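PDB 4LG3: uncharacterized protein from Desulfovibrio piger, which is of unknown function, a member of the DUF4875 family whose fold joins a mixed beta sheet to a small helical part. Local coordinates for residues N28-L33 and T79-P84; V92-T97 and L116-R121; C132-M137 and A154-K159. One frame throughout, in Å; residues are numbered along the deposited sequence.

Contact 1: N28-L33 and T79-P84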
ATOM      1  N   ASN A  28      -1.200  10.462   8.860  1.00 38.95           N
ATOM      2  CA  ASN A  28      -1.323   9.136   8.233  1.00 38.17           C
ATOM      3  C   ASN A  28      -1.733   9.305   6.801  1.00 40.36           C
ATOM      4  O   ASN A  28      -2.679  10.046   6.500  1.00 40.22           O
ATOM      5  CB  ASN A  28      -2.290   8.233   8.989  1.00 38.80           C
ATOM      6  CG  ASN A  28      -1.951   8.099  10.448  1.00 51.12           C
ATOM      7  OD1 ASN A  28      -0.858   7.687  10.812  1.00 41.92           O
ATOM      8  ND2 ASN A  28      -2.877   8.477  11.313  1.00 52.52           N
ATOM      9  N   VAL A  29      -0.975   8.657   5.896  1.00 35.04           N
ATOM     10  CA  VAL A  29      -1.213   8.788   4.460  1.00 31.83           C
ATOM     11  C   VAL A  29      -1.208   7.432   3.770  1.00 36.63           C
ATOM     12  O   VAL A  29      -0.331   6.600   4.015  1.00 34.67           O
ATOM     13  CB  VAL A  29      -0.150   9.751   3.798  1.00 31.45           C
ATOM     14  CG1 VAL A  29      -0.477  10.000   2.327  1.00 28.93           C
ATOM     15  CG2 VAL A  29      -0.044  11.081   4.543  1.00 30.59           C
ATOM     16  N   ARG A  30      -2.160   7.256   2.842  1.00 35.16           N
ATOM     17  CA  ARG A  30      -2.247   6.102   1.932  1.00 33.38           C
ATOM     18  C   ARG A  30      -1.887   6.600   0.561  1.00 38.59           C
ATOM     19  O   ARG A  30      -2.422   7.619   0.111  1.00 39.22           O
ATOM     20  CB  ARG A  30      -3.627   5.458   1.931  1.00 31.26           C
ATOM     21  CG  ARG A  30      -4.107   4.987   3.297  1.00 32.77           C
ATOM     22  CD  ARG A  30      -5.241   3.998   3.120  1.00 42.19           C
ATOM     23  NE  ARG A  30      -4.740   2.654   2.799  1.00 46.35           N
ATOM     24  CZ  ARG A  30      -4.625   1.666   3.681  1.00 51.17           C
ATOM     25  NH1 ARG A  30      -5.004   1.843   4.939  1.00 36.42           N
ATOM     26  NH2 ARG A  30      -4.169   0.482   3.301  1.00 38.62           N
ATOM     27  N   ILE A  31      -0.947   5.918  -0.098  1.00 35.01           N
ATOM     28  CA  ILE A  31      -0.495   6.309  -1.423  1.00 34.17           C
ATOM     29  C   ILE A  31      -0.663   5.133  -2.373  1.00 39.79           C
ATOM     30  O   ILE A  31      -0.836   3.992  -1.930  1.00 40.95           O
ATOM     31  CB  ILE A  31       0.974   6.871  -1.408  1.00 36.37           C
ATOM     32  CG1 ILE A  31       2.003   5.837  -0.933  1.00 34.53           C
ATOM     33  CG2 ILE A  31       1.067   8.221  -0.623  1.00 37.58           C
ATOM     34  CD1 ILE A  31       3.477   6.143  -1.316  1.00 41.18           C
ATOM     35  N   VAL A  32      -0.632   5.418  -3.685  1.00 35.54           N
ATOM     36  CA  VAL A  32      -0.664   4.411  -4.757  1.00 34.92           C
ATOM     37  C   VAL A  32       0.399   4.793  -5.793  1.00 41.11           C
ATOM     38  O   VAL A  32       0.717   5.983  -5.937  1.00 40.05           O
ATOM     39  CB  VAL A  32      -2.054   4.191  -5.455  1.00 37.41           C
ATOM     40  CG1 VAL A  32      -3.076   3.560  -4.519  1.00 36.74           C
ATOM     41  CG2 VAL A  32      -2.593   5.478  -6.093  1.00 36.96           C
ATOM     42  N   LEU A  33       0.884   3.789  -6.558  1.00 39.33           N
ATOM     43  CA  LEU A  33       1.805   4.011  -7.656  1.00 40.02           C
ATOM     44  C   LEU A  33       1.040   4.504  -8.858  1.00 45.07           C
ATOM     45  O   LEU A  33      -0.029   3.960  -9.171  1.00 46.13           O
ATOM     46  CB  LEU A  33       2.580   2.745  -8.023  1.00 40.46           C
ATOM     47  CG  LEU A  33       3.512   2.161  -6.985  1.00 43.93           C
ATOM     48  CD1 LEU A  33       4.204   0.944  -7.549  1.00 44.71           C
ATOM     49  CD2 LEU A  33       4.518   3.208  -6.450  1.00 42.06           C
ATOM     50  N   THR A  79       1.347   4.227   3.908  1.00 33.51           N
ATOM     51  CA  THR A  79       0.962   2.902   3.435  1.00 32.98           C
ATOM     52  C   THR A  79       0.829   2.985   1.928  1.00 38.32           C
ATOM     53  O   THR A  79       0.050   3.807   1.423  1.00 37.59           O
ATOM     54  CB  THR A  79      -0.332   2.346   4.078  1.00 38.13           C
ATOM     55  OG1 THR A  79      -0.196   2.366   5.495  1.00 45.15           O
ATOM     56  CG2 THR A  79      -0.643   0.917   3.626  1.00 29.29           C
ATOM     57  N   LEU A  80       1.597   2.138   1.212  1.00 33.36           N
ATOM     58  CA  LEU A  80       1.495   2.036  -0.227  1.00 32.49           C
ATOM     59  C   LEU A  80       0.557   0.877  -0.545  1.00 38.24           C
ATOM     60  O   LEU A  80       0.838  -0.263  -0.176  1.00 37.92           O
ATOM     61  CB  LEU A  80       2.871   1.867  -0.890  1.00 32.40           C
ATOM     62  CG  LEU A  80       2.916   1.575  -2.393  1.00 35.32           C
ATOM     63  CD1 LEU A  80       2.447   2.779  -3.205  1.00 34.11           C
ATOM     64  CD2 LEU A  80       4.315   1.161  -2.805  1.00 33.54           C
ATOM     65  N   ASP A  81      -0.569   1.185  -1.218  1.00 36.36           N
ATOM     66  CA  ASP A  81      -1.540   0.168  -1.635  1.00 37.18           C
ATOM     67  C   ASP A  81      -1.283  -0.280  -3.084  1.00 40.67           C
ATOM     68  O   ASP A  81      -0.705   0.469  -3.862  1.00 39.45           O
ATOM     69  CB  ASP A  81      -2.987   0.661  -1.468  1.00 37.79           C
ATOM     70  CG  ASP A  81      -3.399   0.870  -0.030  1.00 38.50           C
ATOM     71  OD1 ASP A  81      -3.175  -0.052   0.795  1.00 36.63           O
ATOM     72  OD2 ASP A  81      -4.003   1.926   0.265  1.00 44.46           O
ATOM     73  N   SER A  82      -1.716  -1.500  -3.431  1.00 39.47           N
ATOM     74  CA  SER A  82      -1.547  -2.106  -4.762  1.00 41.04           C
ATOM     75  C   SER A  82      -2.250  -1.307  -5.854  1.00 46.63           C
ATOM     76  O   SER A  82      -1.819  -1.331  -7.006  1.00 49.12           O
ATOM     77  CB  SER A  82      -2.051  -3.544  -4.771  1.00 43.90           C
ATOM     78  OG  SER A  82      -3.416  -3.617  -4.388  1.00 50.39           O
ATOM     79  N   GLN A  83      -3.320  -0.602  -5.491  1.00 41.62           N
ATOM     80  CA  GLN A  83      -4.124   0.205  -6.394  1.00 41.85           C
ATOM     81  C   GLN A  83      -5.216   0.952  -5.619  1.00 43.42           C
ATOM     82  O   GLN A  83      -5.511   0.575  -4.483  1.00 41.63           O
ATOM     83  CB  GLN A  83      -4.773  -0.712  -7.465  1.00 45.04           C
ATOM     84  CG  GLN A  83      -5.777  -1.737  -6.924  1.00 49.88           C
ATOM     85  CD  GLN A  83      -6.341  -2.611  -7.990  1.00 58.64           C
ATOM     86  OE1 GLN A  83      -6.496  -2.240  -9.152  1.00 67.77           O
ATOM     87  NE2 GLN A  83      -6.641  -3.803  -7.623  1.00 57.22           N
ATOM     88  N   PRO A  84      -5.877   1.980  -6.206  1.00 39.22           N
ATOM     89  CA  PRO A  84      -7.044   2.576  -5.513  1.00 38.17           C
ATOM     90  C   PRO A  84      -8.165   1.531  -5.395  1.00 44.01           C
ATOM     91  O   PRO A  84      -8.287   0.649  -6.234  1.00 44.94           O
ATOM     92  CB  PRO A  84      -7.469   3.725  -6.438  1.00 38.81           C
ATOM     93  CG  PRO A  84      -6.330   3.932  -7.359  1.00 43.03           C
ATOM     94  CD  PRO A  84      -5.676   2.600  -7.531  1.00 39.37           C
TER
HETATM   95  O   HOH W   1      -0.701   4.810   6.817  1.00 42.57           O
HETATM   96  O   HOH W   2       0.120   1.007  -6.305  1.00 40.39           O
HETATM   97  O   HOH W   3      -1.643   1.898  -7.926  1.00 46.00           O
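The guanidinium of Arg30 and the carboxylate of Asp81 lie nearly in one plane, 8° apart. Thr79 sits over one face of the guanidinium, its CB above the centre and its CG2 3.6 Å from Arg30 NH2, while Asp81 meets the group at its edge. The grip is side-on and bidentate: Arg30 NE reaches Asp81 OD2 and Arg30 NH2 reaches Asp81 OD1, both at 2.7 Å, each oxygen using its syn lone pair. A bend at chi3 (81°) turns the Arg30 chain along the strand toward Asp81, and a long, weak ion pair of Lys90 with Asp81 OD2 would, if anything, help keep the carboxylate ionised. The backbones of strands 26-36 and 75-81 pair in parallel, Arg30 opposite Thr79 and Ile31 opposite Leu80, joined by a beta-alpha-beta crossover through helix 53-71, whose Leu56 and Val60 touch Leu80. Thr79 bonds through N and O to the residues flanking Arg30: its N donates to Val29 O and its O accepts from Ile31 N at 2.8 Å. Ile31 O then takes Asp81 N at 2.9 Å, nearly along the C=O axis. On the face of Ile31, Leu80 CD1 lies 3.8 Å from Ile31 CG1 and 3.9 Å from Leu33 CD2. Strand 75-81 ends at Asp81; there water 2 accepts from Leu33 N and donates to Asp81 O (2.6 Å), while Val32 CG1 packs against the backbone joining Gln83 to Pro84.

Contact 2: V92-T97 and L116-R121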
ATOM      1  N   VAL A  92      -1.530  -4.137   0.654  1.00 37.23           N
ATOM      2  CA  VAL A  92      -0.360  -3.370   1.070  1.00 36.61           C
ATOM      3  C   VAL A  92       0.865  -3.873   0.332  1.00 40.97           C
ATOM      4  O   VAL A  92       1.187  -5.057   0.416  1.00 41.50           O
ATOM      5  CB  VAL A  92      -0.156  -3.471   2.614  1.00 38.50           C
ATOM      6  CG1 VAL A  92       1.096  -2.736   3.073  1.00 37.16           C
ATOM      7  CG2 VAL A  92      -1.376  -2.956   3.343  1.00 37.00           C
ATOM      8  N   LEU A  93       1.558  -2.955  -0.351  1.00 37.52           N
ATOM      9  CA  LEU A  93       2.820  -3.209  -1.035  1.00 36.96           C
ATOM     10  C   LEU A  93       4.025  -2.766  -0.170  1.00 41.83           C
ATOM     11  O   LEU A  93       5.100  -3.343  -0.282  1.00 43.58           O
ATOM     12  CB  LEU A  93       2.863  -2.490  -2.389  1.00 35.64           C
ATOM     13  CG  LEU A  93       1.905  -2.956  -3.484  1.00 38.58           C
ATOM     14  CD1 LEU A  93       2.240  -2.281  -4.794  1.00 37.01           C
ATOM     15  CD2 LEU A  93       1.903  -4.507  -3.641  1.00 40.55           C
ATOM     16  N   ALA A  94       3.844  -1.754   0.693  1.00 36.63           N
ATOM     17  CA  ALA A  94       4.915  -1.216   1.526  1.00 36.51           C
ATOM     18  C   ALA A  94       4.363  -0.304   2.585  1.00 39.55           C
ATOM     19  O   ALA A  94       3.323   0.326   2.371  1.00 39.07           O
ATOM     20  CB  ALA A  94       5.921  -0.428   0.653  1.00 38.02           C
ATOM     21  N   THR A  95       5.101  -0.172   3.705  1.00 36.57           N
ATOM     22  CA  THR A  95       4.787   0.712   4.835  1.00 36.41           C
ATOM     23  C   THR A  95       6.057   1.293   5.431  1.00 42.92           C
ATOM     24  O   THR A  95       7.108   0.650   5.390  1.00 42.81           O
ATOM     25  CB  THR A  95       4.002  -0.009   5.985  1.00 41.55           C
ATOM     26  OG1 THR A  95       4.818  -1.019   6.583  1.00 42.92           O
ATOM     27  CG2 THR A  95       2.679  -0.575   5.570  1.00 35.95           C
ATOM     28  N   ALA A  96       5.923   2.463   6.088  1.00 40.55           N
ATOM     29  CA  ALA A  96       6.998   3.139   6.809  1.00 40.61           C
ATOM     30  C   ALA A  96       6.434   4.211   7.723  1.00 43.48           C
ATOM     31  O   ALA A  96       5.553   4.978   7.322  1.00 41.55           O
ATOM     32  CB  ALA A  96       8.007   3.760   5.831  1.00 41.41           C
ATOM     33  N   THR A  97       6.950   4.259   8.956  1.00 40.08           N
ATOM     34  CA  THR A  97       6.629   5.286   9.931  1.00 38.77           C
ATOM     35  C   THR A  97       7.948   6.047  10.221  1.00 42.81           C
ATOM     36  O   THR A  97       8.982   5.449  10.481  1.00 42.41           O
ATOM     37  CB  THR A  97       5.915   4.705  11.153  1.00 47.45           C
ATOM     38  OG1 THR A  97       4.669   4.095  10.728  1.00 50.78           O
ATOM     39  CG2 THR A  97       5.632   5.771  12.207  1.00 45.34           C
ATOM     40  N   LEU A 116       8.763  -0.942   8.993  1.00 43.76           N
ATOM     41  CA  LEU A 116       9.342  -0.956   7.663  1.00 42.15           C
ATOM     42  C   LEU A 116       8.970  -2.238   6.978  1.00 43.89           C
ATOM     43  O   LEU A 116       9.393  -3.293   7.415  1.00 44.76           O
ATOM     44  CB  LEU A 116      10.861  -0.775   7.750  1.00 43.01           C
ATOM     45  CG  LEU A 116      11.352   0.481   8.485  1.00 46.39           C
ATOM     46  CD1 LEU A 116      12.893   0.496   8.591  1.00 46.08           C
ATOM     47  CD2 LEU A 116      10.781   1.769   7.854  1.00 45.35           C
ATOM     48  N   GLN A 117       8.089  -2.162   5.983  1.00 38.47           N
ATOM     49  CA  GLN A 117       7.642  -3.336   5.240  1.00 39.23           C
ATOM     50  C   GLN A 117       7.602  -3.064   3.777  1.00 43.03           C
ATOM     51  O   GLN A 117       7.359  -1.938   3.376  1.00 44.16           O
ATOM     52  CB  GLN A 117       6.250  -3.839   5.678  1.00 39.62           C
ATOM     53  CG  GLN A 117       6.130  -4.240   7.127  1.00 36.52           C
ATOM     54  CD  GLN A 117       4.714  -4.642   7.423  1.00 62.01           C
ATOM     55  OE1 GLN A 117       4.410  -5.825   7.602  1.00 53.47           O
ATOM     56  NE2 GLN A 117       3.806  -3.663   7.484  1.00 54.65           N
ATOM     57  N   ALA A 118       7.868  -4.083   2.977  1.00 40.25           N
ATOM     58  CA  ALA A 118       7.781  -4.017   1.523  1.00 41.16           C
ATOM     59  C   ALA A 118       7.623  -5.423   0.980  1.00 48.46           C
ATOM     60  O   ALA A 118       8.209  -6.363   1.525  1.00 50.80           O
ATOM     61  CB  ALA A 118       9.003  -3.329   0.919  1.00 42.49           C
ATOM     62  N   THR A 119       6.780  -5.581  -0.042  1.00 44.95           N
ATOM     63  CA  THR A 119       6.568  -6.873  -0.698  1.00 45.46           C
ATOM     64  C   THR A 119       7.806  -7.147  -1.590  1.00 51.75           C
ATOM     65  O   THR A 119       8.449  -6.190  -2.036  1.00 50.80           O
ATOM     66  CB  THR A 119       5.251  -6.867  -1.501  1.00 46.03           C
ATOM     67  OG1 THR A 119       5.221  -5.727  -2.349  1.00 44.10           O
ATOM     68  CG2 THR A 119       4.016  -6.902  -0.637  1.00 43.43           C
ATOM     69  N   PRO A 120       8.150  -8.413  -1.918  1.00 50.64           N
ATOM     70  CA  PRO A 120       9.348  -8.635  -2.775  1.00 51.36           C
ATOM     71  C   PRO A 120       9.230  -8.038  -4.185  1.00 55.26           C
ATOM     72  O   PRO A 120      10.240  -7.876  -4.855  1.00 57.46           O
ATOM     73  CB  PRO A 120       9.496 -10.158  -2.821  1.00 54.51           C
ATOM     74  CG  PRO A 120       8.195 -10.714  -2.336  1.00 58.06           C
ATOM     75  CD  PRO A 120       7.551  -9.687  -1.460  1.00 51.87           C
ATOM     76  N   ARG A 121       8.006  -7.695  -4.619  1.00 51.48           N
ATOM     77  CA  ARG A 121       7.654  -7.102  -5.932  1.00 50.80           C
ATOM     78  C   ARG A 121       6.264  -6.492  -5.894  1.00 53.51           C
ATOM     79  O   ARG A 121       5.503  -6.774  -4.962  1.00 53.98           O
ATOM     80  CB  ARG A 121       7.685  -8.181  -7.035  1.00 50.90           C
ATOM     81  CG  ARG A 121       6.729  -9.360  -6.791  1.00 57.28           C
ATOM     82  CD  ARG A 121       6.442 -10.131  -8.064  1.00 58.89           C
ATOM     83  NE  ARG A 121       5.553 -11.275  -7.849  1.00 58.17           N
ATOM     84  CZ  ARG A 121       4.244 -11.277  -8.088  1.00 62.17           C
ATOM     85  NH1 ARG A 121       3.642 -10.189  -8.548  1.00 44.82           N
ATOM     86  NH2 ARG A 121       3.530 -12.372  -7.885  1.00 50.06           N
TER
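Thr95 and Gln117 form the hydrogen-bonded pair at the middle of this contact, and their side chains lie side by side, pointing the same way. Gln117 NE2 donates to Thr95 OG1 at 3.0 Å, with the hydroxyl oxygen close to the amide plane. Chi1 of 65° puts Thr95 OG1 between its backbone N and carbonyl carbon, from where it also bonds Thr115 O; the Gln117 chain runs extended beyond CG and passes along the hydroxyl, Gln117 CB at 3.3 Å from Thr95 OG1. The backbones exchange two bonds, Thr95 N to Gln117 O at 2.9 Å and Gln117 N to Thr95 O at 3.0 Å, each donor standing above the acceptor's carbonyl plane. The segments of strands 92-98 and 113-118, neighbours in the mixed sheet, run antiparallel, their axes at 164°. The next pair, Ala94 and Ala118, is non-hydrogen-bonded, and its small side chains let the CA atoms come within 4.0 Å. Their CB atoms lie on the face covered by helix 53-71, where Val60 touches Ala94 and Lys53 touches Ala118. Leu93 and Ala94 together face Leu80 in a classic beta bulge on the other side of strand 92-98. Leu93 O accepts Thr119 N at 2.8 Å, in the carbonyl plane. At the other end, past Thr95, Leu116 CD2 packs on Ala96 CB at 4.0 Å, and Phe177 lies against Leu116.

Contact 3: C132-M137 and A154-K159. With EDO (1,2-ethanediol), chain H.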
ATOM      1  N   CYS A 132      -9.443  -6.216  -7.977  1.00 52.08           N
ATOM      2  CA  CYS A 132     -10.539  -5.325  -8.330  1.00 54.15           C
ATOM      3  C   CYS A 132     -11.874  -6.110  -8.386  1.00 56.88           C
ATOM      4  O   CYS A 132     -12.866  -5.656  -7.798  1.00 56.27           O
ATOM      5  CB  CYS A 132     -10.245  -4.615  -9.647  1.00 56.41           C
ATOM      6  SG  CYS A 132     -11.527  -3.438 -10.147  1.00 62.12           S
ATOM      7  N   LEU A 133     -11.879  -7.301  -9.037  1.00 52.37           N
ATOM      8  CA  LEU A 133     -13.058  -8.159  -9.110  1.00 54.16           C
ATOM      9  C   LEU A 133     -13.433  -8.664  -7.728  1.00 58.54           C
ATOM     10  O   LEU A 133     -14.598  -8.576  -7.369  1.00 58.15           O
ATOM     11  CB  LEU A 133     -12.860  -9.323 -10.074  1.00 56.31           C
ATOM     12  CG  LEU A 133     -12.672  -8.982 -11.557  1.00 62.30           C
ATOM     13  CD1 LEU A 133     -12.551 -10.239 -12.387  1.00 64.61           C
ATOM     14  CD2 LEU A 133     -13.798  -8.118 -12.081  1.00 64.21           C
ATOM     15  N   TRP A 134     -12.437  -9.099  -6.922  1.00 56.22           N
ATOM     16  CA  TRP A 134     -12.601  -9.531  -5.526  1.00 55.51           C
ATOM     17  C   TRP A 134     -13.381  -8.476  -4.745  1.00 58.66           C
ATOM     18  O   TRP A 134     -14.422  -8.792  -4.180  1.00 59.13           O
ATOM     19  CB  TRP A 134     -11.227  -9.770  -4.859  1.00 52.57           C
ATOM     20  CG  TRP A 134     -11.311 -10.502  -3.550  1.00 53.79           C
ATOM     21  CD1 TRP A 134     -11.625  -9.972  -2.329  1.00 55.70           C
ATOM     22  CD2 TRP A 134     -11.143 -11.914  -3.344  1.00 55.13           C
ATOM     23  NE1 TRP A 134     -11.651 -10.962  -1.373  1.00 55.68           N
ATOM     24  CE2 TRP A 134     -11.360 -12.165  -1.967  1.00 58.92           C
ATOM     25  CE3 TRP A 134     -10.796 -12.992  -4.185  1.00 57.89           C
ATOM     26  CZ2 TRP A 134     -11.218 -13.449  -1.406  1.00 59.65           C
ATOM     27  CZ3 TRP A 134     -10.676 -14.262  -3.636  1.00 60.95           C
ATOM     28  CH2 TRP A 134     -10.887 -14.485  -2.263  1.00 61.50           C
ATOM     29  N   GLY A 135     -12.895  -7.232  -4.775  1.00 54.05           N
ATOM     30  CA  GLY A 135     -13.514  -6.095  -4.101  1.00 53.69           C
ATOM     31  C   GLY A 135     -14.931  -5.764  -4.534  1.00 60.82           C
ATOM     32  O   GLY A 135     -15.767  -5.418  -3.698  1.00 61.80           O
ATOM     33  N   GLU A 136     -15.215  -5.882  -5.834  1.00 58.66           N
ATOM     34  CA  GLU A 136     -16.512  -5.575  -6.431  1.00 60.57           C
ATOM     35  C   GLU A 136     -17.567  -6.630  -6.189  1.00 64.87           C
ATOM     36  O   GLU A 136     -18.755  -6.305  -6.084  1.00 65.78           O
ATOM     37  CB  GLU A 136     -16.360  -5.419  -7.950  1.00 63.47           C
ATOM     38  CG  GLU A 136     -15.837  -4.053  -8.372  1.00 80.70           C
ATOM     39  CD  GLU A 136     -15.706  -3.799  -9.864  1.00111.78           C
ATOM     40  OE1 GLU A 136     -16.071  -4.687 -10.669  1.00101.30           O
ATOM     41  OE2 GLU A 136     -15.230  -2.698 -10.228  1.00111.96           O
HETATM   42  N   MSE A 137     -17.143  -7.897  -6.149  1.00 60.83           N
HETATM   43  CA  MSE A 137     -18.022  -9.064  -6.120  1.00 61.75           C
HETATM   44  C   MSE A 137     -18.250  -9.703  -4.751  1.00 64.44           C
HETATM   45  O   MSE A 137     -19.305 -10.327  -4.571  1.00 65.69           O
HETATM   46  CB  MSE A 137     -17.455 -10.143  -7.068  1.00 64.28           C
HETATM   47  CG  MSE A 137     -17.481  -9.747  -8.537  1.00 71.22           C
HETATM   48 SE   MSE A 137     -16.672 -11.062  -9.730  0.75 80.53          SE
HETATM   49  CE  MSE A 137     -16.770 -10.038 -11.304  1.00 78.11           C
ATOM     50  N   ALA A 154     -14.122 -19.242  -7.924  1.00 73.40           N
ATOM     51  CA  ALA A 154     -14.689 -19.888  -9.114  1.00 76.23           C
ATOM     52  C   ALA A 154     -15.348 -18.890 -10.087  1.00 80.65           C
ATOM     53  O   ALA A 154     -15.167 -19.025 -11.300  1.00 80.90           O
ATOM     54  CB  ALA A 154     -15.700 -20.940  -8.705  1.00 79.81           C
ATOM     55  N   ALA A 155     -16.109 -17.902  -9.564  1.00 76.14           N
ATOM     56  CA  ALA A 155     -16.793 -16.892 -10.371  1.00 75.78           C
ATOM     57  C   ALA A 155     -15.792 -15.960 -11.062  1.00 77.91           C
ATOM     58  O   ALA A 155     -16.045 -15.554 -12.198  1.00 78.96           O
ATOM     59  CB  ALA A 155     -17.751 -16.093  -9.507  1.00 75.81           C
ATOM     60  N   ILE A 156     -14.655 -15.627 -10.384  1.00 71.06           N
ATOM     61  CA  ILE A 156     -13.609 -14.765 -10.961  1.00 68.12           C
ATOM     62  C   ILE A 156     -12.908 -15.579 -12.047  1.00 72.07           C
ATOM     63  O   ILE A 156     -12.740 -15.093 -13.162  1.00 70.95           O
ATOM     64  CB  ILE A 156     -12.630 -14.153  -9.896  1.00 67.70           C
ATOM     65  CG1 ILE A 156     -13.384 -13.225  -8.911  1.00 65.20           C
ATOM     66  CG2 ILE A 156     -11.472 -13.375 -10.561  1.00 66.62           C
ATOM     67  CD1 ILE A 156     -12.687 -12.981  -7.595  1.00 57.13           C
ATOM     68  N   ALA A 157     -12.591 -16.846 -11.738  1.00 71.21           N
ATOM     69  CA  ALA A 157     -11.958 -17.799 -12.652  1.00 73.05           C
ATOM     70  C   ALA A 157     -12.771 -17.951 -13.932  1.00 81.85           C
ATOM     71  O   ALA A 157     -12.199 -17.857 -15.013  1.00 83.07           O
ATOM     72  CB  ALA A 157     -11.798 -19.148 -11.972  1.00 74.84           C
ATOM     73  N   LYS A 158     -14.105 -18.121 -13.810  1.00 80.50           N
ATOM     74  CA  LYS A 158     -15.034 -18.280 -14.931  1.00 83.54           C
ATOM     75  C   LYS A 158     -15.101 -17.017 -15.786  1.00 88.59           C
ATOM     76  O   LYS A 158     -15.228 -17.108 -17.003  1.00 91.15           O
ATOM     77  CB  LYS A 158     -16.441 -18.638 -14.427  1.00 87.57           C
ATOM     78  CG  LYS A 158     -17.311 -19.295 -15.499  1.00102.31           C
ATOM     79  CD  LYS A 158     -18.539 -19.954 -14.917  1.00111.75           C
ATOM     80  CE  LYS A 158     -19.007 -21.104 -15.779  1.00125.27           C
ATOM     81  NZ  LYS A 158     -19.999 -21.971 -15.084  1.00131.47           N
ATOM     82  N   LYS A 159     -15.015 -15.850 -15.149  1.00 82.87           N
ATOM     83  CA  LYS A 159     -15.070 -14.558 -15.817  1.00 82.23           C
ATOM     84  C   LYS A 159     -13.773 -14.270 -16.606  1.00 87.32           C
ATOM     85  O   LYS A 159     -13.834 -13.795 -17.740  1.00 89.28           O
ATOM     86  CB  LYS A 159     -15.320 -13.448 -14.776  1.00 81.16           C
ATOM     87  CG  LYS A 159     -16.076 -12.251 -15.329  1.00 87.39           C
ATOM     88  CD  LYS A 159     -15.666 -10.945 -14.670  1.00 84.11           C
ATOM     89  CE  LYS A 159     -16.601  -9.827 -15.069  1.00 92.93           C
ATOM     90  NZ  LYS A 159     -15.883  -8.535 -15.244  1.00100.47           N
TER
HETATM   91  C1  EDO H 305     -12.159 -12.182   2.305  1.00 53.07           C
HETATM   92  O1  EDO H 305     -12.279 -10.964   1.534  1.00 48.12           O
HETATM   93  C2  EDO H 305     -10.725 -12.868   2.189  1.00 58.83           C
HETATM   94  O2  EDO H 305      -9.650 -11.924   1.890  1.00 57.80           O
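Ile156 carries the close-packed part of this helix-helix contact, and three side chains of residues 132-137 gather round it. Its CB is directed at the opposing helix, and Ile156 CG1, anti to the carbonyl carbon (chi1 -63°), lies 4.0 Å from SE of selenomethionine Met137, the two side chains crossing obliquely. Ile156 CG2 meets Leu133 CD1 at 3.8 Å, where the leucine and isoleucine slide past each other in opposite directions. The tip, Ile156 CD1, comes to 3.9 Å from Trp134 CE3, the isoleucine crossing the tryptophan at about a right angle. Around Ile156 the contacts are apolar, and the segment axes stay 10.5 Å apart at an angle of 126°, so it is side chains, not backbones, that meet.

The Lys159 side is the solvent side, where this exposed residue lies over the edge of the cluster. Its aliphatic chain, bent at chi2 and chi4, crosses the outer side of Leu133 and Met137, with Lys159 CD 3.7 Å from Met137 CE and Lys159 NZ 3.8 Å from Leu133 CD2. The lysine therefore contributes mainly through its methylenes. Lys159 NZ stays 6.0 Å from Glu136 OE1, too far for a salt bridge, though the opposite charges could still attract weakly. Away from Ile156, Trp134 NE1 donates an almost straight bond (168°) to O1 of an ethanediol, probably from the crystallisation liquor, at 3.0 Å. The diol meets the indole at its edge and is also bonded to Arg138 NE.

Helices 125-137 and 149-160 are consecutive helices of the chain, with the two short strands 142-143 and 146-147 between them. Leu152 of helix 149-160 extends the apolar packing to Trp134 and Met137, and from the loops beyond, Val167 touches Ile156 and Leu169 touches Trp134.

In the fold
Contacts 1, 2 and 3 follow one another in series along the chain. Contacts 1 and 2 belong to the same mixed sheet, their centres 10 Å apart: strands 75-81 and 92-98 are antiparallel neighbours, and probable hydrogen bonds from Leu80 N to Ala94 O and from Leu93 N to Leu80 O join the two. Contact 3 lies in the helical part, its centre about 22 Å from that of contact 1 and about 26 Å from that of contact 2. Contacts 1 and 3 touch where Gln83 packs on Cys132, whereas contacts 2 and 3 stay about 12 Å apart at their nearest atoms. Contacts 1 and 2 thus tie strands 26-36, 75-81, 92-98 and 113-118 together, while contact 3 joins a helix pair set off to one side.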